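PDB 6RW7: carbohydrate binding module family 33 and 10 domain protein from Teredinibacter turnerae, which probably binds cellulose and cleaves it oxidatively through its copper-dependent AA10 lytic polysaccharide monooxygenase domain, the part of the longer protein modelled here. Local coordinates for residues E113-T119 against H179-W185; F91-Q95 against T169-S174; E30-Y35 against T82-W86. The contacts are given in a common frame with arbitrary orientation. Residue numbers count along the deposited sequence, not the author numbering.

Contact 1 (E113-T119 against H179-W185); sequences ELVFYIT and HVIFAEW
The shortest hydrogen bond, T119 OG1 to H179 ND1 at 2.7 Å, lies just past the end of strand 113-118; either may donate. The same OG1 accepts V180 N at 3.1 Å, and T119 N donates to V180 O at 3.0 Å. The T119 p rotamer (chi1 44°) and the H179 m rotamer (chi1 -73°) bring these groups together.

From there, regular antiparallel pairing takes over. Both segments are extended (phi -105° to -151°, psi 111° to 171°; T119 -59°/151°). The strand axes approach to 4.6 Å at 160°. F182 N reaches Y117 O at 2.9 Å, and Y117 N reaches F182 O at 2.8 Å. E184 N meets V115 O at 2.8 Å, and V115 N meets E184 O at 3.0 Å. The non-hydrogen-bonded pairs are I118-I181, F116-A183 and L114-W185, with CA atoms 4.5, 4.3 and 4.8 Å apart.

Side chains alternate between two faces. L114, F116, I118, I181, A183 and W185 share one, which packs on strand 165-172 through V168, C170 and I166. There F116 CD2 is 3.6 Å from A183 CB, and L114 CD1 is 3.8 Å from W185 CD1. V115, Y117, F182 and E184 share the other. Y117 CD1 lies 3.7 Å from F182 CD2, with the ring planes oblique at 47°.

This is the immunoglobulin-like beta sandwich of LPMOs. The W185 side chain comes within about 5 Å of the copper(I) ion (nearest atom). One face is therefore apolar; the other holds E184's buried charge, paired with R194.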
loop_
_atom_site.group_PDB
_atom_site.type_symbol
_atom_site.label_atom_id
_atom_site.label_comp_id
_atom_site.label_asym_id
_atom_site.label_seq_id
_atom_site.Cartn_x
_atom_site.Cartn_y
_atom_site.Cartn_z
ATOM N N GLU A 113 3.516 -10.525 -9.460
ATOM C CA GLU A 113 2.602 -10.868 -8.353
ATOM C C GLU A 113 2.108 -9.630 -7.619
ATOM O O GLU A 113 2.741 -8.572 -7.632
ATOM C CB GLU A 113 3.242 -11.865 -7.392
ATOM C CG GLU A 113 4.514 -11.335 -6.773
ATOM C CD GLU A 113 5.184 -12.213 -5.733
ATOM O OE1 GLU A 113 4.921 -13.427 -5.715
ATOM O OE2 GLU A 113 5.927 -11.671 -4.901
ATOM N N LEU A 114 0.957 -9.817 -7.010
ATOM C CA LEU A 114 0.295 -8.804 -6.165
ATOM C C LEU A 114 0.052 -9.498 -4.827
ATOM O O LEU A 114 -0.604 -10.554 -4.810
ATOM C CB LEU A 114 -1.035 -8.384 -6.799
ATOM C CG LEU A 114 -1.034 -7.585 -8.107
ATOM C CD1 LEU A 114 -0.320 -6.273 -7.966
ATOM C CD2 LEU A 114 -0.560 -8.386 -9.311
ATOM N N VAL A 115 0.606 -8.960 -3.754
ATOM C CA VAL A 115 0.596 -9.602 -2.415
ATOM C C VAL A 115 -0.032 -8.628 -1.430
ATOM O O VAL A 115 0.273 -7.446 -1.505
ATOM C CB VAL A 115 2.032 -9.991 -2.004
ATOM C CG1 VAL A 115 2.051 -10.839 -0.758
ATOM C CG2 VAL A 115 2.757 -10.718 -3.129
ATOM N N PHE A 116 -0.862 -9.130 -0.516
ATOM C CA PHE A 116 -1.574 -8.277 0.455
ATOM C C PHE A 116 -1.546 -8.930 1.826
ATOM O O PHE A 116 -1.912 -10.114 1.945
ATOM C CB PHE A 116 -3.036 -8.099 0.067
ATOM C CG PHE A 116 -3.300 -7.464 -1.270
ATOM C CD1 PHE A 116 -3.182 -8.191 -2.445
ATOM C CD2 PHE A 116 -3.643 -6.128 -1.350
ATOM C CE1 PHE A 116 -3.471 -7.597 -3.665
ATOM C CE2 PHE A 116 -3.899 -5.537 -2.569
ATOM C CZ PHE A 116 -3.807 -6.266 -3.722
ATOM N N TYR A 117 -1.203 -8.125 2.819
ATOM C CA TYR A 117 -1.237 -8.492 4.245
ATOM C C TYR A 117 -2.213 -7.569 4.955
ATOM O O TYR A 117 -2.371 -6.429 4.529
ATOM C CB TYR A 117 0.140 -8.320 4.870
ATOM C CG TYR A 117 1.224 -9.238 4.378
ATOM C CD1 TYR A 117 1.899 -8.995 3.191
ATOM C CD2 TYR A 117 1.633 -10.316 5.150
ATOM C CE1 TYR A 117 2.900 -9.853 2.771
ATOM C CE2 TYR A 117 2.676 -11.136 4.767
ATOM C CZ TYR A 117 3.329 -10.892 3.577
ATOM O OH TYR A 117 4.337 -11.729 3.144
ATOM N N ILE A 118 -2.798 -8.045 6.052
ATOM C CA ILE A 118 -3.672 -7.191 6.893
ATOM C C ILE A 118 -3.193 -7.296 8.330
ATOM O O ILE A 118 -2.581 -8.319 8.704
ATOM C CB ILE A 118 -5.160 -7.570 6.707
ATOM C CG1 ILE A 118 -6.088 -6.497 7.279
ATOM C CG2 ILE A 118 -5.464 -8.963 7.236
ATOM C CD1 ILE A 118 -7.494 -6.626 6.793
ATOM N N THR A 119 -3.503 -6.275 9.110
ATOM C CA THR A 119 -3.242 -6.291 10.558
ATOM C C THR A 119 -3.977 -7.479 11.201
ATOM O O THR A 119 -5.024 -7.933 10.708
ATOM C CB THR A 119 -3.565 -4.926 11.171
ATOM O OG1 THR A 119 -4.804 -4.448 10.629
ATOM C CG2 THR A 119 -2.456 -3.925 10.920
ATOM N N HIS A 179 -7.993 -0.896 10.800
ATOM C CA HIS A 179 -6.958 -1.845 10.344
ATOM C C HIS A 179 -6.097 -1.204 9.270
ATOM O O HIS A 179 -6.405 -0.095 8.783
ATOM C CB HIS A 179 -7.604 -3.164 9.915
ATOM C CG HIS A 179 -8.079 -3.929 11.098
ATOM N ND1 HIS A 179 -7.219 -4.715 11.844
ATOM C CD2 HIS A 179 -9.278 -3.941 11.734
ATOM C CE1 HIS A 179 -7.877 -5.220 12.859
ATOM N NE2 HIS A 179 -9.154 -4.733 12.845
ATOM N N VAL A 180 -5.023 -1.900 8.931
ATOM C CA VAL A 180 -4.132 -1.475 7.828
ATOM C C VAL A 180 -3.909 -2.662 6.916
ATOM O O VAL A 180 -3.676 -3.779 7.410
ATOM C CB VAL A 180 -2.788 -0.951 8.347
ATOM C CG1 VAL A 180 -1.937 -0.511 7.177
ATOM C CG2 VAL A 180 -2.957 0.185 9.340
ATOM N N ILE A 181 -3.971 -2.400 5.619
ATOM C CA ILE A 181 -3.561 -3.381 4.584
ATOM C C ILE A 181 -2.208 -2.934 4.037
ATOM O O ILE A 181 -2.058 -1.768 3.668
ATOM C CB ILE A 181 -4.660 -3.517 3.516
ATOM C CG1 ILE A 181 -5.900 -4.145 4.152
ATOM C CG2 ILE A 181 -4.161 -4.302 2.303
ATOM C CD1 ILE A 181 -7.148 -4.103 3.313
ATOM N N PHE A 182 -1.245 -3.849 4.028
ATOM C CA PHE A 182 0.113 -3.639 3.481
ATOM C C PHE A 182 0.191 -4.470 2.196
ATOM O O PHE A 182 -0.037 -5.691 2.234
ATOM C CB PHE A 182 1.173 -3.995 4.531
ATOM C CG PHE A 182 2.525 -4.241 3.920
ATOM C CD1 PHE A 182 3.324 -3.170 3.585
ATOM C CD2 PHE A 182 2.965 -5.517 3.621
ATOM C CE1 PHE A 182 4.547 -3.356 2.978
ATOM C CE2 PHE A 182 4.194 -5.708 3.012
ATOM C CZ PHE A 182 4.967 -4.626 2.684
ATOM N N ALA A 183 0.498 -3.835 1.069
ATOM C CA ALA A 183 0.423 -4.486 -0.247
ATOM C C ALA A 183 1.695 -4.259 -1.050
ATOM O O ALA A 183 2.336 -3.205 -0.945
ATOM C CB ALA A 183 -0.765 -3.964 -1.011
ATOM N N GLU A 184 1.976 -5.230 -1.901
ATOM C CA GLU A 184 3.146 -5.209 -2.784
ATOM C C GLU A 184 2.732 -5.496 -4.221
ATOM O O GLU A 184 1.859 -6.362 -4.449
ATOM C CB GLU A 184 4.156 -6.281 -2.374
ATOM C CG GLU A 184 4.597 -6.205 -0.934
ATOM C CD GLU A 184 5.581 -7.288 -0.527
ATOM O OE1 GLU A 184 5.747 -8.274 -1.305
ATOM O OE2 GLU A 184 6.172 -7.137 0.559
ATOM N N TRP A 185 3.416 -4.827 -5.142
ATOM C CA TRP A 185 3.318 -5.120 -6.588
ATOM C C TRP A 185 4.723 -5.499 -7.034
ATOM O O TRP A 185 5.592 -4.623 -7.008
ATOM C CB TRP A 185 2.712 -3.941 -7.349
ATOM C CG TRP A 185 2.942 -3.978 -8.824
ATOM C CD1 TRP A 185 2.868 -5.057 -9.656
ATOM C CD2 TRP A 185 3.287 -2.845 -9.636
ATOM N NE1 TRP A 185 3.175 -4.679 -10.930
ATOM C CE2 TRP A 185 3.444 -3.336 -10.946
ATOM C CE3 TRP A 185 3.491 -1.481 -9.381
ATOM C CZ2 TRP A 185 3.809 -2.505 -11.999
ATOM C CZ3 TRP A 185 3.840 -0.663 -10.432
ATOM C CH2 TRP A 185 4.015 -1.177 -11.717
#

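Contact 2 (F91-Q95 against T169-S174); sequences FNSGQ and TCNVPS
This contact belongs to the LPMO beta sandwich. It extends the antiparallel pairing of strands 96-101 and 165-172 back to G94. The chain turns a corner at Q95, so the strands before and after it belong to different sheets. The loop 91-95 meets the end of strand 165-172.

T169 comes first. Its CG2 lies 3.5 Å from Q95 NE2. C170 points away from the loop and forms a disulfide with C142, but its O is 3.3 Å from Q95 CA in a CA-H...O contact. N171 pairs with Q95 as an antiparallel non-hydrogen-bonded pair, CA atoms 4.5 Å apart. N171 CB is 3.4 Å from Q95 OE1, with Q95 at chi1 -65° and chi2 -70°. V172 forms the hydrogen-bonded pair with G94. V172 N donates to G94 O at 2.8 Å, and G94 N donates to V172 O at 2.8 Å. G94 has phi 86° and psi -158°, a conformation that glycine adopts readily. V172 CG2 packs 4.0 Å from F91 CE2, with V172 at chi1 179° and F91 at chi1 -157°; both residues are buried. P173 leaves the strand, its O 3.3 Å from S93 CB. At S174, the CA sits 3.7 Å from S93 CB.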
loop_
_atom_site.group_PDB
_atom_site.type_symbol
_atom_site.label_atom_id
_atom_site.label_comp_id
_atom_site.label_asym_id
_atom_site.label_seq_id
_atom_site.Cartn_x
_atom_site.Cartn_y
_atom_site.Cartn_z
ATOM N N PHE A 91 -14.692 0.211 4.855
ATOM C CA PHE A 91 -14.369 -0.960 4.035
ATOM C C PHE A 91 -15.109 -2.166 4.568
ATOM O O PHE A 91 -15.407 -2.206 5.760
ATOM C CB PHE A 91 -12.862 -1.162 4.039
ATOM C CG PHE A 91 -12.301 -1.925 2.873
ATOM C CD1 PHE A 91 -12.523 -1.503 1.580
ATOM C CD2 PHE A 91 -11.493 -3.028 3.069
ATOM C CE1 PHE A 91 -11.988 -2.189 0.500
ATOM C CE2 PHE A 91 -10.958 -3.715 1.989
ATOM C CZ PHE A 91 -11.184 -3.279 0.710
ATOM N N ASN A 92 -15.304 -3.143 3.689
ATOM C CA ASN A 92 -16.032 -4.386 4.019
ATOM C C ASN A 92 -15.098 -5.583 3.775
ATOM O O ASN A 92 -14.177 -5.519 2.955
ATOM C CB ASN A 92 -17.335 -4.517 3.220
ATOM C CG ASN A 92 -18.412 -3.498 3.561
ATOM O OD1 ASN A 92 -18.662 -3.197 4.715
ATOM N ND2 ASN A 92 -19.099 -2.991 2.557
ATOM N N SER A 93 -15.326 -6.645 4.516
ATOM C CA SER A 93 -14.634 -7.930 4.307
ATOM C C SER A 93 -15.252 -8.677 3.117
ATOM O O SER A 93 -16.192 -8.167 2.435
ATOM C CB SER A 93 -14.654 -8.739 5.573
ATOM O OG SER A 93 -15.973 -9.167 5.836
ATOM N N GLY A 94 -14.674 -9.821 2.798
ATOM C CA GLY A 94 -15.128 -10.656 1.680
ATOM C C GLY A 94 -14.502 -10.232 0.371
ATOM O O GLY A 94 -13.456 -9.562 0.381
ATOM N N GLN A 95 -15.120 -10.576 -0.754
ATOM C CA GLN A 95 -14.530 -10.324 -2.091
ATOM C C GLN A 95 -14.456 -8.810 -2.318
ATOM O O GLN A 95 -15.509 -8.146 -2.280
ATOM C CB GLN A 95 -15.331 -11.033 -3.182
ATOM C CG GLN A 95 -15.277 -12.552 -3.083
ATOM C CD GLN A 95 -13.923 -13.108 -3.441
ATOM O OE1 GLN A 95 -13.219 -13.678 -2.610
ATOM N NE2 GLN A 95 -13.550 -12.946 -4.700
ATOM N N THR A 169 -8.605 -9.113 -7.472
ATOM C CA THR A 169 -9.745 -9.487 -6.607
ATOM C C THR A 169 -9.231 -10.371 -5.475
ATOM O O THR A 169 -8.503 -11.342 -5.752
ATOM C CB THR A 169 -10.848 -10.110 -7.461
ATOM O OG1 THR A 169 -11.177 -9.130 -8.444
ATOM C CG2 THR A 169 -12.064 -10.473 -6.643
ATOM N N CYS A 170 -9.594 -10.036 -4.241
ATOM C CA CYS A 170 -9.071 -10.692 -3.028
ATOM C C CYS A 170 -10.245 -11.014 -2.112
ATOM O O CYS A 170 -11.227 -10.264 -2.113
ATOM C CB CYS A 170 -8.101 -9.790 -2.273
ATOM S SG CYS A 170 -6.545 -9.401 -3.126
ATOM N N ASN A 171 -10.088 -12.050 -1.297
ATOM C CA ASN A 171 -11.008 -12.344 -0.174
ATOM C C ASN A 171 -10.450 -11.657 1.076
ATOM O O ASN A 171 -9.509 -12.186 1.684
ATOM C CB ASN A 171 -11.139 -13.855 0.026
ATOM C CG ASN A 171 -12.103 -14.221 1.127
ATOM O OD1 ASN A 171 -13.025 -13.468 1.437
ATOM N ND2 ASN A 171 -11.877 -15.372 1.738
ATOM N N VAL A 172 -11.023 -10.523 1.455
ATOM C CA VAL A 172 -10.565 -9.753 2.634
ATOM C C VAL A 172 -11.083 -10.438 3.886
ATOM O O VAL A 172 -12.273 -10.711 3.981
ATOM C CB VAL A 172 -11.022 -8.294 2.528
ATOM C CG1 VAL A 172 -10.581 -7.500 3.740
ATOM C CG2 VAL A 172 -10.478 -7.638 1.261
ATOM N N PRO A 173 -10.197 -10.746 4.858
ATOM C CA PRO A 173 -10.620 -11.369 6.110
ATOM C C PRO A 173 -11.608 -10.508 6.894
ATOM O O PRO A 173 -11.585 -9.279 6.793
ATOM C CB PRO A 173 -9.312 -11.516 6.903
ATOM C CG PRO A 173 -8.229 -11.540 5.855
ATOM C CD PRO A 173 -8.735 -10.607 4.780
ATOM N N SER A 174 -12.435 -11.171 7.689
ATOM C CA SER A 174 -13.389 -10.493 8.588
ATOM C C SER A 174 -12.573 -9.682 9.582
ATOM O O SER A 174 -11.618 -10.225 10.193
ATOM C CB SER A 174 -14.275 -11.434 9.347
ATOM O OG SER A 174 -15.077 -12.200 8.468
#

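Contact 3 (E30-Y35 against T82-W86); sequences EAFANY and TPANW
Two hydrogen bonds tie helix 29-37 to the loop between strands 52-54 and 89-90, away from the metal sites. E30 OE2 accepts N85 N at 2.8 Å (E30 chi1 -150°, chi2 176°). N34 ND2 donates to P83 O at 2.9 Å, with N34 at chi1 -70°. E30 and N34 lie one turn apart on the same side of the helix.

A water adds a third link: it accepts from A31 N at 3.2 Å and lies 3.0 Å from N85 O.

Within the loop, W86 NE1 donates to T82 O at 2.8 Å. N85, at phi -78° and psi 86°, is the centre of an inverse gamma turn, with a weak W86 N to A84 O bond of 3.2 Å.

Apolar packing fills the middle. A31 CB sits over the six-membered ring of W86, 3.7 Å from its centroid, a CH-pi contact. A31 CB is also 4.2 Å from A84 CB. T82 CG2 lies 3.5 Å from N34 CB. Beyond the contact, W86 makes a cation-pi pair with R10 and packs on C14 of helix 10-17.

The helix face thus sets one small residue, A31, against A84 and W86, while E30 and N34 beside it bind the loop backbone.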
loop_
_atom_site.group_PDB
_atom_site.type_symbol
_atom_site.label_atom_id
_atom_site.label_comp_id
_atom_site.label_asym_id
_atom_site.label_seq_id
_atom_site.Cartn_x
_atom_site.Cartn_y
_atom_site.Cartn_z
ATOM N N GLU A 30 -1.859 16.156 9.516
ATOM C CA GLU A 30 -1.065 15.560 10.614
ATOM C C GLU A 30 0.124 14.799 10.015
ATOM O O GLU A 30 1.234 14.950 10.505
ATOM C CB GLU A 30 -1.971 14.664 11.455
ATOM C CG GLU A 30 -1.552 14.576 12.901
ATOM C CD GLU A 30 -2.538 13.764 13.713
ATOM O OE1 GLU A 30 -3.664 14.268 13.932
ATOM O OE2 GLU A 30 -2.197 12.609 14.069
ATOM N N ALA A 31 -0.136 13.977 8.990
ATOM C CA ALA A 31 0.932 13.203 8.317
ATOM C C ALA A 31 2.000 14.186 7.800
ATOM O O ALA A 31 3.183 13.969 8.036
ATOM C CB ALA A 31 0.359 12.363 7.207
ATOM N N PHE A 32 1.572 15.241 7.105
ATOM C CA PHE A 32 2.492 16.264 6.551
ATOM C C PHE A 32 3.302 16.941 7.664
ATOM O O PHE A 32 4.534 17.097 7.555
ATOM C CB PHE A 32 1.707 17.304 5.755
ATOM C CG PHE A 32 1.064 16.868 4.459
ATOM C CD1 PHE A 32 1.516 15.791 3.699
ATOM C CD2 PHE A 32 0.005 17.604 3.964
ATOM C CE1 PHE A 32 0.930 15.488 2.481
ATOM C CE2 PHE A 32 -0.597 17.293 2.755
ATOM C CZ PHE A 32 -0.130 16.225 2.017
ATOM N N ALA A 33 2.603 17.364 8.721
ATOM C CA ALA A 33 3.220 18.088 9.850
ATOM C C ALA A 33 4.202 17.202 10.619
ATOM O O ALA A 33 5.325 17.618 10.907
ATOM C CB ALA A 33 2.129 18.619 10.737
ATOM N N ASN A 34 3.812 15.963 10.896
ATOM C CA ASN A 34 4.647 15.035 11.680
ATOM C C ASN A 34 5.882 14.690 10.853
ATOM O O ASN A 34 6.945 14.572 11.419
ATOM C CB ASN A 34 3.862 13.788 12.109
ATOM C CG ASN A 34 2.802 14.077 13.153
ATOM O OD1 ASN A 34 2.681 15.211 13.636
ATOM N ND2 ASN A 34 2.007 13.074 13.505
ATOM N N TYR A 35 5.770 14.608 9.526
ATOM C CA TYR A 35 6.947 14.301 8.692
ATOM C C TYR A 35 7.911 15.493 8.760
ATOM O O TYR A 35 9.103 15.275 8.927
ATOM C CB TYR A 35 6.497 13.930 7.280
ATOM C CG TYR A 35 7.593 13.380 6.420
ATOM C CD1 TYR A 35 8.271 12.219 6.745
ATOM C CD2 TYR A 35 7.909 14.000 5.221
ATOM C CE1 TYR A 35 9.260 11.709 5.930
ATOM C CE2 TYR A 35 8.888 13.485 4.384
ATOM C CZ TYR A 35 9.563 12.331 4.737
ATOM O OH TYR A 35 10.548 11.824 3.939
ATOM N N THR A 82 5.408 7.650 8.577
ATOM C CA THR A 82 5.166 8.662 9.633
ATOM C C THR A 82 4.010 8.219 10.536
ATOM O O THR A 82 2.892 8.032 10.061
ATOM C CB THR A 82 4.878 10.022 8.989
ATOM O OG1 THR A 82 5.962 10.318 8.101
ATOM C CG2 THR A 82 4.749 11.115 10.023
ATOM N N PRO A 83 4.188 8.148 11.871
ATOM C CA PRO A 83 3.049 8.014 12.769
ATOM C C PRO A 83 2.112 9.216 12.637
ATOM O O PRO A 83 2.573 10.363 12.691
ATOM C CB PRO A 83 3.680 7.935 14.167
ATOM C CG PRO A 83 5.090 7.489 13.908
ATOM C CD PRO A 83 5.468 8.163 12.602
ATOM N N ALA A 84 0.834 8.948 12.426
ATOM C CA ALA A 84 -0.217 9.986 12.325
ATOM C C ALA A 84 -1.601 9.372 12.377
ATOM O O ALA A 84 -1.732 8.148 12.181
ATOM C CB ALA A 84 -0.107 10.742 11.014
ATOM N N ASN A 85 -2.601 10.207 12.606
ATOM C CA ASN A 85 -4.009 9.881 12.269
ATOM C C ASN A 85 -4.152 10.077 10.758
ATOM O O ASN A 85 -4.506 11.179 10.316
ATOM C CB ASN A 85 -5.020 10.697 13.083
ATOM C CG ASN A 85 -6.426 10.146 12.989
ATOM O OD1 ASN A 85 -6.697 9.259 12.180
ATOM N ND2 ASN A 85 -7.327 10.666 13.811
ATOM N N TRP A 86 -3.823 9.043 9.994
ATOM C CA TRP A 86 -3.937 9.063 8.515
ATOM C C TRP A 86 -5.410 9.061 8.111
ATOM O O TRP A 86 -6.268 8.552 8.849
ATOM C CB TRP A 86 -3.217 7.846 7.934
ATOM C CG TRP A 86 -1.725 7.899 8.025
ATOM C CD1 TRP A 86 -0.921 7.493 9.051
ATOM C CD2 TRP A 86 -0.856 8.401 7.002
ATOM N NE1 TRP A 86 0.388 7.734 8.748
ATOM C CE2 TRP A 86 0.458 8.269 7.485
ATOM C CE3 TRP A 86 -1.071 8.911 5.714
ATOM C CZ2 TRP A 86 1.556 8.633 6.718
ATOM C CZ3 TRP A 86 0.017 9.287 4.963
ATOM C CH2 TRP A 86 1.309 9.147 5.464
HETATM O O HOH W 1 -3.095 13.025 8.392
#

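How the contacts relate
From the N terminus, contact 3 comes first and closes the loop from helix 29-37 to residues 82-86. That loop is complete before the other two open. Then come the 91-95 corner of contact 2 and strand 111-118 of contact 1. Contact 2 closes at 169-174, contact 1 at 179-185, so the two cross along the chain. Contact 1 pairs strands within one sheet, and contact 2 lies at the end of the other. Their side-chain packing, with F116 CE1 3.6 Å from C170 SG, helps bring the sheets together. Contact 3 stands apart, about 8 Å from contact 1 at the nearest atoms, and ties helix 29-37 to the loop that leads into strand 89-90.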